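Local coordinates for sensor protein (Bacteroides thetaiotaomicron, PDB 2X7X) that binds fructose through its periplasmic domain and, as a hybrid two-component sensor, probably relays the signal by histidine phosphorylation, at residues W170-D180 / H195-A206. Numbering follows the deposited sequence.
Sequences WERGPAEIEMD and HNDRIAPGAYQA. With FRU (beta-D-fructofuranose), chain E.
One wall of the fructose pocket is built where the loops leading into helices 172-185 and 199-209 meet, with Trp170 and Glu171 against Asn196 and Arg198. Arg198 grips Glu171 side-on. Arg198 NE bonds Glu171 OE2 at 3.0 Å, on its syn side but tilted out of the carboxylate plane, and Arg198 NH2 bonds Glu171 OE1 from above that plane. The two flat groups are 23° apart. Arg198 NH2 also reaches fructose O2 at 2.7 Å in a nearly straight bond. Glu171 thus probably helps, from the second shell, to fix the rotation of a sugar-binding guanidinium. A leucine in place of Arg198 would probably leave the Glu171 carboxylate without its charged mate and the sugar O2 without this donor.

Asn196 ND2 bonds Trp170 O at 3.0 Å. Asn196 ND2 also bonds FRU O3, at 2.8 Å. Asn196 CG sits between the backbone N and the carbonyl carbon (chi1 75°), which lets Asn196 OD1 take the N-H of Ile199 N at 2.7 Å, an Asx motif. The Trp170 ring lays one face against C6 of the sugar, and Pro142 and Arg146 of helix 141-155 touch the same side chain.

This is the periplasmic binding protein fold, and the two helices flank the sheet of one lobe. Their short axes approach to 7.3 Å, crossing at -34°. Glycine at 202 lets the backbones come close, Glu176 CA to Gly202 CA 4.7 Å. Ala175 CB meets Ile199 CG2, and Met179 CG packs on Ala206 CB. Arg172 NH1 joins Glu176 OE2 in a salt bridge and Gln205 OE1 in a weak hydrogen bond.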
ATOM      1  N   TRP A 170      23.155 -14.326  -2.221  1.00 22.18           N
ATOM      2  CA  TRP A 170      22.244 -13.193  -2.000  1.00 22.28           C
ATOM      3  C   TRP A 170      22.538 -11.959  -2.849  1.00 22.09           C
ATOM      4  O   TRP A 170      21.907 -10.929  -2.677  1.00 22.72           O
ATOM      5  CB  TRP A 170      22.191 -12.790  -0.519  1.00 21.87           C
ATOM      6  CG  TRP A 170      21.713 -13.891   0.382  1.00 22.54           C
ATOM      7  CD1 TRP A 170      22.431 -14.514   1.359  1.00 22.59           C
ATOM      8  CD2 TRP A 170      20.406 -14.498   0.395  1.00 21.53           C
ATOM      9  NE1 TRP A 170      21.662 -15.465   1.982  1.00 22.28           N
ATOM     10  CE2 TRP A 170      20.416 -15.485   1.407  1.00 21.87           C
ATOM     11  CE3 TRP A 170      19.235 -14.307  -0.355  1.00 20.10           C
ATOM     12  CZ2 TRP A 170      19.294 -16.290   1.695  1.00 20.41           C
ATOM     13  CZ3 TRP A 170      18.114 -15.105  -0.066  1.00 20.33           C
ATOM     14  CH2 TRP A 170      18.158 -16.083   0.957  1.00 19.39           C
ATOM     15  N   GLU A 171      23.478 -12.049  -3.772  1.00 22.10           N
ATOM     16  CA  GLU A 171      23.970 -10.837  -4.388  1.00 21.94           C
ATOM     17  C   GLU A 171      23.890 -10.836  -5.894  1.00 22.03           C
ATOM     18  O   GLU A 171      23.869 -11.894  -6.511  1.00 21.84           O
ATOM     19  CB  GLU A 171      25.387 -10.518  -3.909  1.00 22.15           C
ATOM     20  CG  GLU A 171      25.550 -10.230  -2.409  1.00 21.44           C
ATOM     21  CD  GLU A 171      24.510  -9.300  -1.824  1.00 23.38           C
ATOM     22  OE1 GLU A 171      24.067  -9.574  -0.689  1.00 24.75           O
ATOM     23  OE2 GLU A 171      24.135  -8.285  -2.460  1.00 25.02           O
ATOM     24  N   ARG A 172      23.839  -9.635  -6.465  1.00 22.74           N
ATOM     25  CA  ARG A 172      23.698  -9.419  -7.916  1.00 23.86           C
ATOM     26  C   ARG A 172      24.938  -9.831  -8.721  1.00 24.02           C
ATOM     27  O   ARG A 172      24.825 -10.383  -9.802  1.00 23.89           O
ATOM     28  CB  ARG A 172      23.275  -7.957  -8.172  1.00 24.30           C
ATOM     29  CG  ARG A 172      24.182  -7.115  -9.034  1.00 26.70           C
ATOM     30  CD  ARG A 172      23.617  -6.871 -10.412  1.00 29.98           C
ATOM     31  NE  ARG A 172      22.639  -5.793 -10.377  1.00 33.30           N
ATOM     32  CZ  ARG A 172      22.184  -5.143 -11.450  1.00 34.13           C
ATOM     33  NH1 ARG A 172      22.626  -5.445 -12.674  1.00 31.38           N
ATOM     34  NH2 ARG A 172      21.280  -4.182 -11.288  1.00 34.31           N
ATOM     35  N   GLY A 173      26.116  -9.579  -8.158  1.00 24.97           N
ATOM     36  CA  GLY A 173      27.381  -9.956  -8.765  1.00 25.13           C
ATOM     37  C   GLY A 173      27.468 -11.410  -9.171  1.00 25.33           C
ATOM     38  O   GLY A 173      27.544 -11.695 -10.354  1.00 25.95           O
ATOM     39  N   PRO A 174      27.469 -12.340  -8.198  1.00 25.49           N
ATOM     40  CA  PRO A 174      27.511 -13.776  -8.528  1.00 25.76           C
ATOM     41  C   PRO A 174      26.327 -14.242  -9.384  1.00 26.18           C
ATOM     42  O   PRO A 174      26.477 -15.132 -10.232  1.00 26.57           O
ATOM     43  CB  PRO A 174      27.486 -14.450  -7.151  1.00 25.62           C
ATOM     44  CG  PRO A 174      28.075 -13.433  -6.228  1.00 24.40           C
ATOM     45  CD  PRO A 174      27.562 -12.121  -6.742  1.00 25.37           C
ATOM     46  N   ALA A 175      25.167 -13.626  -9.182  1.00 26.54           N
ATOM     47  CA  ALA A 175      23.994 -13.904 -10.012  1.00 26.80           C
ATOM     48  C   ALA A 175      24.297 -13.736 -11.501  1.00 26.91           C
ATOM     49  O   ALA A 175      23.975 -14.612 -12.310  1.00 26.59           O
ATOM     50  CB  ALA A 175      22.801 -13.021  -9.586  1.00 26.58           C
ATOM     51  N   GLU A 176      24.939 -12.626 -11.858  1.00 27.53           N
ATOM     52  CA  GLU A 176      25.246 -12.341 -13.267  1.00 28.37           C
ATOM     53  C   GLU A 176      26.171 -13.365 -13.909  1.00 28.36           C
ATOM     54  O   GLU A 176      25.884 -13.872 -14.997  1.00 28.37           O
ATOM     55  CB  GLU A 176      25.838 -10.958 -13.414  1.00 28.83           C
ATOM     56  CG  GLU A 176      24.850  -9.853 -13.177  1.00 31.03           C
ATOM     57  CD  GLU A 176      25.368  -8.533 -13.661  1.00 35.10           C
ATOM     58  OE1 GLU A 176      26.607  -8.382 -13.743  1.00 37.36           O
ATOM     59  OE2 GLU A 176      24.546  -7.647 -13.973  1.00 38.19           O
ATOM     60  N   ILE A 177      27.268 -13.688 -13.222  1.00 28.30           N
ATOM     61  CA  ILE A 177      28.190 -14.699 -13.714  1.00 28.07           C
ATOM     62  C   ILE A 177      27.472 -16.024 -13.860  1.00 27.92           C
ATOM     63  O   ILE A 177      27.500 -16.631 -14.917  1.00 27.82           O
ATOM     64  CB  ILE A 177      29.411 -14.854 -12.789  1.00 28.37           C
ATOM     65  CG1 ILE A 177      30.154 -13.518 -12.671  1.00 29.00           C
ATOM     66  CG2 ILE A 177      30.335 -15.989 -13.266  1.00 27.71           C
ATOM     67  CD1 ILE A 177      30.604 -12.961 -13.998  1.00 30.94           C
ATOM     68  N   GLU A 178      26.809 -16.466 -12.801  1.00 28.04           N
ATOM     69  CA  GLU A 178      26.146 -17.776 -12.840  1.00 27.77           C
ATOM     70  C   GLU A 178      25.085 -17.854 -13.944  1.00 27.80           C
ATOM     71  O   GLU A 178      25.020 -18.856 -14.667  1.00 27.93           O
ATOM     72  CB  GLU A 178      25.583 -18.137 -11.473  1.00 27.37           C
ATOM     73  CG  GLU A 178      26.658 -18.444 -10.467  1.00 26.91           C
ATOM     74  CD  GLU A 178      26.207 -18.206  -9.047  1.00 29.13           C
ATOM     75  OE1 GLU A 178      25.023 -17.852  -8.847  1.00 29.97           O
ATOM     76  OE2 GLU A 178      27.037 -18.366  -8.119  1.00 28.22           O
ATOM     77  N   MET A 179      24.288 -16.791 -14.102  1.00 27.52           N
ATOM     78  CA  MET A 179      23.287 -16.745 -15.173  1.00 27.33           C
ATOM     79  C   MET A 179      23.934 -16.814 -16.567  1.00 27.79           C
ATOM     80  O   MET A 179      23.366 -17.422 -17.484  1.00 27.65           O
ATOM     81  CB  MET A 179      22.391 -15.513 -15.045  1.00 26.73           C
ATOM     82  CG  MET A 179      21.182 -15.514 -15.956  1.00 26.11           C
ATOM     83  SD  MET A 179      20.003 -16.864 -15.636  1.00 26.87           S
ATOM     84  CE  MET A 179      19.125 -16.907 -17.198  1.00 25.74           C
ATOM     85  N   ASP A 180      25.109 -16.191 -16.718  1.00 28.40           N
ATOM     86  CA  ASP A 180      25.882 -16.256 -17.951  1.00 28.89           C
ATOM     87  C   ASP A 180      26.169 -17.688 -18.278  1.00 29.09           C
ATOM     88  O   ASP A 180      25.943 -18.132 -19.395  1.00 29.31           O
ATOM     89  CB  ASP A 180      27.218 -15.558 -17.792  1.00 29.45           C
ATOM     90  CG  ASP A 180      27.199 -14.136 -18.262  1.00 31.07           C
ATOM     91  OD1 ASP A 180      26.127 -13.610 -18.616  1.00 34.93           O
ATOM     92  OD2 ASP A 180      28.278 -13.528 -18.273  1.00 33.05           O
ATOM     93  N   HIS A 195      16.438 -15.956  -5.440  1.00 20.22           N
ATOM     94  CA  HIS A 195      16.090 -15.955  -4.007  1.00 20.79           C
ATOM     95  C   HIS A 195      15.923 -14.562  -3.410  1.00 21.06           C
ATOM     96  O   HIS A 195      15.312 -14.414  -2.358  1.00 21.39           O
ATOM     97  CB  HIS A 195      17.082 -16.789  -3.179  1.00 20.85           C
ATOM     98  CG  HIS A 195      16.875 -18.276  -3.284  1.00 21.41           C
ATOM     99  ND1 HIS A 195      17.348 -19.162  -2.332  1.00 21.18           N
ATOM    100  CD2 HIS A 195      16.239 -19.027  -4.216  1.00 19.59           C
ATOM    101  CE1 HIS A 195      17.016 -20.393  -2.679  1.00 21.33           C
ATOM    102  NE2 HIS A 195      16.351 -20.338  -3.822  1.00 21.90           N
ATOM    103  N   ASN A 196      16.463 -13.536  -4.062  1.00 21.23           N
ATOM    104  CA  ASN A 196      16.081 -12.178  -3.690  1.00 21.60           C
ATOM    105  C   ASN A 196      16.061 -11.202  -4.851  1.00 21.73           C
ATOM    106  O   ASN A 196      16.442 -11.549  -5.971  1.00 21.80           O
ATOM    107  CB  ASN A 196      16.888 -11.642  -2.496  1.00 21.17           C
ATOM    108  CG  ASN A 196      18.321 -11.241  -2.856  1.00 22.92           C
ATOM    109  OD1 ASN A 196      18.791 -11.374  -4.004  1.00 22.20           O
ATOM    110  ND2 ASN A 196      19.027 -10.733  -1.854  1.00 22.57           N
ATOM    111  N   ASP A 197      15.628  -9.978  -4.557  1.00 22.31           N
ATOM    112  CA  ASP A 197      15.474  -8.912  -5.549  1.00 22.07           C
ATOM    113  C   ASP A 197      16.791  -8.236  -5.865  1.00 22.36           C
ATOM    114  O   ASP A 197      16.792  -7.204  -6.530  1.00 23.21           O
ATOM    115  CB  ASP A 197      14.497  -7.846  -5.046  1.00 21.91           C
ATOM    116  CG  ASP A 197      13.087  -8.370  -4.873  1.00 21.88           C
ATOM    117  OD1 ASP A 197      12.719  -9.397  -5.485  1.00 22.71           O
ATOM    118  OD2 ASP A 197      12.326  -7.742  -4.119  1.00 22.91           O
ATOM    119  N   ARG A 198      17.900  -8.773  -5.358  1.00 22.19           N
ATOM    120  CA  ARG A 198      19.228  -8.315  -5.766  1.00 21.71           C
ATOM    121  C   ARG A 198      19.831  -9.338  -6.748  1.00 22.03           C
ATOM    122  O   ARG A 198      20.440  -8.971  -7.756  1.00 21.95           O
ATOM    123  CB  ARG A 198      20.137  -8.101  -4.562  1.00 21.50           C
ATOM    124  CG  ARG A 198      19.752  -6.895  -3.682  1.00 21.90           C
ATOM    125  CD  ARG A 198      20.840  -6.548  -2.620  1.00 20.95           C
ATOM    126  NE  ARG A 198      21.286  -7.703  -1.808  1.00 19.17           N
ATOM    127  CZ  ARG A 198      20.583  -8.254  -0.816  1.00 17.09           C
ATOM    128  NH1 ARG A 198      19.373  -7.798  -0.489  1.00 12.29           N
ATOM    129  NH2 ARG A 198      21.090  -9.289  -0.164  1.00 16.04           N
ATOM    130  N   ILE A 199      19.637 -10.624  -6.461  1.00 21.33           N
ATOM    131  CA  ILE A 199      19.943 -11.664  -7.428  1.00 20.61           C
ATOM    132  C   ILE A 199      19.194 -11.403  -8.753  1.00 20.75           C
ATOM    133  O   ILE A 199      19.785 -11.467  -9.841  1.00 20.75           O
ATOM    134  CB  ILE A 199      19.630 -13.064  -6.845  1.00 19.93           C
ATOM    135  CG1 ILE A 199      20.647 -13.408  -5.748  1.00 20.73           C
ATOM    136  CG2 ILE A 199      19.676 -14.122  -7.902  1.00 19.12           C
ATOM    137  CD1 ILE A 199      20.186 -14.439  -4.735  1.00 18.27           C
ATOM    138  N   ALA A 200      17.915 -11.067  -8.649  1.00 20.78           N
ATOM    139  CA  ALA A 200      17.035 -10.982  -9.823  1.00 21.10           C
ATOM    140  C   ALA A 200      17.498 -10.043 -10.951  1.00 21.22           C
ATOM    141  O   ALA A 200      17.613 -10.480 -12.096  1.00 21.25           O
ATOM    142  CB  ALA A 200      15.598 -10.691  -9.406  1.00 20.97           C
ATOM    143  N   PRO A 201      17.780  -8.762 -10.642  1.00 21.52           N
ATOM    144  CA  PRO A 201      18.245  -7.881 -11.739  1.00 21.90           C
ATOM    145  C   PRO A 201      19.574  -8.321 -12.380  1.00 22.35           C
ATOM    146  O   PRO A 201      19.860  -7.967 -13.533  1.00 22.68           O
ATOM    147  CB  PRO A 201      18.398  -6.505 -11.076  1.00 21.91           C
ATOM    148  CG  PRO A 201      18.342  -6.757  -9.590  1.00 21.91           C
ATOM    149  CD  PRO A 201      17.636  -8.048  -9.361  1.00 21.41           C
ATOM    150  N   GLY A 202      20.366  -9.095 -11.647  1.00 22.15           N
ATOM    151  CA  GLY A 202      21.641  -9.555 -12.144  1.00 22.15           C
ATOM    152  C   GLY A 202      21.439 -10.601 -13.211  1.00 22.46           C
ATOM    153  O   GLY A 202      22.098 -10.580 -14.252  1.00 22.57           O
ATOM    154  N   ALA A 203      20.522 -11.523 -12.942  1.00 22.27           N
ATOM    155  CA  ALA A 203      20.201 -12.571 -13.884  1.00 22.29           C
ATOM    156  C   ALA A 203      19.561 -11.953 -15.127  1.00 22.55           C
ATOM    157  O   ALA A 203      19.821 -12.390 -16.252  1.00 22.17           O
ATOM    158  CB  ALA A 203      19.252 -13.566 -13.251  1.00 21.88           C
ATOM    159  N   TYR A 204      18.731 -10.937 -14.899  1.00 22.81           N
ATOM    160  CA  TYR A 204      17.998 -10.281 -15.957  1.00 23.61           C
ATOM    161  C   TYR A 204      18.967  -9.581 -16.891  1.00 24.10           C
ATOM    162  O   TYR A 204      18.842  -9.679 -18.123  1.00 24.02           O
ATOM    163  CB  TYR A 204      17.006  -9.277 -15.384  1.00 23.58           C
ATOM    164  CG  TYR A 204      16.275  -8.492 -16.450  1.00 24.45           C
ATOM    165  CD1 TYR A 204      15.042  -8.938 -16.957  1.00 24.76           C
ATOM    166  CD2 TYR A 204      16.803  -7.292 -16.951  1.00 23.97           C
ATOM    167  CE1 TYR A 204      14.355  -8.214 -17.931  1.00 24.60           C
ATOM    168  CE2 TYR A 204      16.132  -6.568 -17.927  1.00 23.79           C
ATOM    169  CZ  TYR A 204      14.913  -7.034 -18.416  1.00 26.31           C
ATOM    170  OH  TYR A 204      14.252  -6.314 -19.402  1.00 29.30           O
ATOM    171  N   GLN A 205      19.940  -8.890 -16.303  1.00 24.34           N
ATOM    172  CA  GLN A 205      20.942  -8.204 -17.089  1.00 24.72           C
ATOM    173  C   GLN A 205      21.820  -9.195 -17.869  1.00 24.41           C
ATOM    174  O   GLN A 205      22.263  -8.903 -18.990  1.00 24.54           O
ATOM    175  CB  GLN A 205      21.761  -7.262 -16.222  1.00 24.88           C
ATOM    176  CG  GLN A 205      22.860  -6.590 -16.977  1.00 27.94           C
ATOM    177  CD  GLN A 205      22.965  -5.129 -16.662  1.00 33.36           C
ATOM    178  OE1 GLN A 205      23.415  -4.739 -15.572  1.00 36.41           O
ATOM    179  NE2 GLN A 205      22.571  -4.296 -17.620  1.00 32.92           N
ATOM    180  N   ALA A 206      22.038 -10.379 -17.314  1.00 23.68           N
ATOM    181  CA  ALA A 206      22.721 -11.394 -18.079  1.00 23.63           C
ATOM    182  C   ALA A 206      21.888 -11.775 -19.311  1.00 23.96           C
ATOM    183  O   ALA A 206      22.439 -11.977 -20.396  1.00 23.76           O
ATOM    184  CB  ALA A 206      23.022 -12.597 -17.222  1.00 23.30           C
TER
HETATM  185  C1  FRU E1335      18.774  -9.184   3.294  1.00 24.07           C
HETATM  186  C2  FRU E1335      18.572 -10.479   2.528  1.00 22.70           C
HETATM  187  C3  FRU E1335      17.273 -10.476   1.726  1.00 21.51           C
HETATM  188  C4  FRU E1335      16.791 -11.903   1.894  1.00 21.98           C
HETATM  189  C5  FRU E1335      17.167 -12.168   3.346  1.00 22.73           C
HETATM  190  C6  FRU E1335      17.324 -13.641   3.721  1.00 23.46           C
HETATM  191  O1  FRU E1335      20.130  -9.088   3.725  1.00 24.20           O
HETATM  192  O2  FRU E1335      19.721 -10.701   1.703  1.00 22.07           O
HETATM  193  O3  FRU E1335      17.459 -10.079   0.360  1.00 19.62           O
HETATM  194  O4  FRU E1335      15.392 -12.053   1.633  1.00 21.48           O
HETATM  195  O5  FRU E1335      18.446 -11.540   3.466  1.00 23.02           O
HETATM  196  O6  FRU E1335      17.554 -13.753   5.139  1.00 24.64           O